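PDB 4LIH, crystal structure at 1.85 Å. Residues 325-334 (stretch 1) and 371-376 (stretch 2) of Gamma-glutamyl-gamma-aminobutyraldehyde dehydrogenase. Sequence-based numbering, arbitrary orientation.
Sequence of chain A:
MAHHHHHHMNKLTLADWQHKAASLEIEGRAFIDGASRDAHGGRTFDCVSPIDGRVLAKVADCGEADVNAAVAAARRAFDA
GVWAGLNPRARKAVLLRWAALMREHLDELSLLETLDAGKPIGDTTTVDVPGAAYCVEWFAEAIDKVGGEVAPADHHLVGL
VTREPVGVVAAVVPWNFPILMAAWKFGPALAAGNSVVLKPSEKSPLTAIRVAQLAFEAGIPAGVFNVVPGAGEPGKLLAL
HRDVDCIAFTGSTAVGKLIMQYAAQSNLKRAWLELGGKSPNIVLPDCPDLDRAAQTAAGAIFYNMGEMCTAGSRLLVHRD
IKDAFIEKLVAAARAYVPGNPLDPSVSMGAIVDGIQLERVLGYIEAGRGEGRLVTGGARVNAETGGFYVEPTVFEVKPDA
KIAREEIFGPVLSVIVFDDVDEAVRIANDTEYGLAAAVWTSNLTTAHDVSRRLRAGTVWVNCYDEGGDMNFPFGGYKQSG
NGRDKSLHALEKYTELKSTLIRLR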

# COMPACT_ATOMS: atom_id res chain seq x y z
N PHE A 325 -24.82 36.93 2.85
CA PHE A 325 -23.57 36.33 3.24
C PHE A 325 -22.60 37.39 3.77
O PHE A 325 -22.01 37.19 4.83
CB PHE A 325 -22.92 35.56 2.09
CG PHE A 325 -21.86 34.60 2.55
CD1 PHE A 325 -22.22 33.37 3.10
CD2 PHE A 325 -20.54 34.96 2.54
CE1 PHE A 325 -21.25 32.49 3.56
CE2 PHE A 325 -19.57 34.08 2.99
CZ PHE A 325 -19.92 32.87 3.50
N ILE A 326 -22.48 38.50 3.04
CA ILE A 326 -21.59 39.60 3.44
C ILE A 326 -22.06 40.14 4.80
O ILE A 326 -21.26 40.37 5.70
CB ILE A 326 -21.50 40.70 2.33
CG1 ILE A 326 -20.70 40.16 1.12
CG2 ILE A 326 -20.81 41.98 2.83
CD1 ILE A 326 -20.77 41.08 -0.11
N GLU A 327 -23.38 40.32 4.99
CA GLU A 327 -23.88 40.69 6.32
C GLU A 327 -23.34 39.76 7.43
O GLU A 327 -22.82 40.24 8.43
CB GLU A 327 -25.41 40.77 6.36
CG GLU A 327 -25.94 41.25 7.70
CD GLU A 327 -27.47 41.26 7.78
OE1 GLU A 327 -28.13 40.48 7.06
OE2 GLU A 327 -28.00 41.98 8.66
N LYS A 328 -23.43 38.44 7.24
CA LYS A 328 -22.98 37.47 8.24
C LYS A 328 -21.46 37.51 8.44
O LYS A 328 -20.98 37.37 9.56
CB LYS A 328 -23.45 36.06 7.86
CG LYS A 328 -24.98 35.89 7.91
CD LYS A 328 -25.40 34.57 7.27
CE LYS A 328 -26.90 34.31 7.34
NZ LYS A 328 -27.46 34.27 8.71
N LEU A 329 -20.74 37.78 7.36
CA LEU A 329 -19.28 37.92 7.36
C LEU A 329 -18.82 39.12 8.19
O LEU A 329 -17.89 39.03 9.03
CB LEU A 329 -18.84 38.09 5.89
CG LEU A 329 -17.39 38.12 5.52
CD1 LEU A 329 -16.70 36.80 5.89
CD2 LEU A 329 -17.30 38.38 4.02
N VAL A 330 -19.46 40.26 7.96
CA VAL A 330 -19.18 41.47 8.70
C VAL A 330 -19.40 41.28 10.20
O VAL A 330 -18.58 41.68 11.01
CB VAL A 330 -20.02 42.64 8.16
CG1 VAL A 330 -19.94 43.86 9.07
CG2 VAL A 330 -19.56 43.00 6.76
N ALA A 331 -20.50 40.65 10.55
CA ALA A 331 -20.79 40.27 11.92
C ALA A 331 -19.69 39.34 12.48
O ALA A 331 -19.16 39.58 13.54
CB ALA A 331 -22.13 39.57 11.96
N ALA A 332 -19.35 38.29 11.72
CA ALA A 332 -18.25 37.40 12.10
C ALA A 332 -16.89 38.10 12.31
O ALA A 332 -16.13 37.71 13.21
CB ALA A 332 -18.08 36.31 11.08
N ALA A 333 -16.57 39.06 11.45
CA ALA A 333 -15.29 39.81 11.56
C ALA A 333 -15.11 40.52 12.89
O ALA A 333 -13.98 40.75 13.31
CB ALA A 333 -15.13 40.81 10.40
N ARG A 334 -16.22 40.83 13.59
CA ARG A 334 -16.17 41.54 14.88
C ARG A 334 -15.37 40.82 15.95
O ARG A 334 -14.65 41.49 16.71
CB ARG A 334 -17.58 41.87 15.41
N GLY A 371 -11.85 48.77 -4.99
CA GLY A 371 -12.96 48.01 -4.49
C GLY A 371 -13.80 48.78 -3.49
O GLY A 371 -13.49 49.93 -3.13
N ARG A 372 -14.87 48.12 -3.05
CA ARG A 372 -15.71 48.64 -1.97
C ARG A 372 -15.25 48.15 -0.59
O ARG A 372 -15.22 46.96 -0.36
CB ARG A 372 -17.16 48.23 -2.19
CG ARG A 372 -18.10 48.85 -1.16
CD ARG A 372 -19.55 48.54 -1.47
NE ARG A 372 -19.87 47.11 -1.37
CZ ARG A 372 -20.42 46.49 -0.31
NH1 ARG A 372 -20.72 47.14 0.81
NH2 ARG A 372 -20.67 45.18 -0.38
N LEU A 373 -14.92 49.06 0.31
CA LEU A 373 -14.55 48.69 1.69
C LEU A 373 -15.79 48.27 2.45
O LEU A 373 -16.74 49.07 2.63
CB LEU A 373 -13.86 49.84 2.43
CG LEU A 373 -13.42 49.56 3.88
CD1 LEU A 373 -12.29 48.52 3.98
CD2 LEU A 373 -12.97 50.86 4.53
N VAL A 374 -15.79 47.03 2.93
CA VAL A 374 -16.97 46.50 3.59
C VAL A 374 -16.84 46.69 5.09
O VAL A 374 -17.83 47.05 5.78
CB VAL A 374 -17.19 45.00 3.23
CG1 VAL A 374 -18.31 44.41 4.06
CG2 VAL A 374 -17.49 44.85 1.75
N THR A 375 -15.65 46.39 5.60
CA THR A 375 -15.39 46.59 7.01
C THR A 375 -13.90 46.68 7.29
O THR A 375 -13.04 46.22 6.50
CB THR A 375 -16.03 45.47 7.88
OG1 THR A 375 -16.04 45.88 9.26
CG2 THR A 375 -15.28 44.17 7.73
N GLY A 376 -13.59 47.31 8.42
CA GLY A 376 -12.21 47.42 8.87
C GLY A 376 -11.37 48.41 8.10
O GLY A 376 -11.85 49.47 7.71

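How do the two backbones lie against each other? The first stretch is largely helical, continuing a helix that begins earlier in the chain, and the second contains a short strand that runs to T375; their axes approach to 9.1 Å, with N-to-C directions 54° apart. The helix is held by its own i to i+4 hydrogen bonds, such as V330 N to I326 O at 2.9 Å and A333 N to L329 O at 2.8 Å. The backbones come nearest where the CA atoms of V330 and T375 stand 6.6 Å apart. No hydrogen bond crosses between the stretches, so the contact is one of packed side chains, burying 212 Å² in all.

Which residues does the helix offer? I326, V330 and A333 all point their CA-to-CB bonds toward the strand. Their spacing of four and then three residues follows the helical repeat, which places them along one side, while E327 points away and is exposed to solvent. On the strand R372, V374 and T375 point toward the helix, whereas L373 lies out of reach. V374 has a phi/psi of -95/-44, unlike the extended values of R372 and L373, and this departure from a regular strand accompanies the facing of two successive side chains, V374 and T375, toward the helix.

What forms the centre of the contact? V374, with chi1 in the t rotamer, brings its CG1 to 3.3 Å from CG2 of V330 and to 3.7 Å from CG2 of I326. One methyl group thus meets two residues a helical turn apart, the first of these approaches being notably tight. Branched at CB, all three side chains carry methyl groups close to the backbone, which suits them to filling the narrow space between helix and strand. I326 is buried, and its apolar side chain is well matched to that setting.

How is the contact completed at its ends? Beyond V330, A333 makes a looser contact, its CB lying 4.3 Å from CG2 of T375; its single methyl is enough for this, and the residue is buried. T375 serves here through apolar contact, for its OG1 comes no closer to the helix than 4.4 Å, to CG1 of V330. At the other end the long side chain of R372 reaches I326, whose CD1 lies 4.1 Å from NH2 of R372, at the edge of the guanidinium and near its plane. This is a van der Waals contact; NE and NH2 are hydrogen-bonded elsewhere in the structure, so the charged group does not depend on the helix for partners.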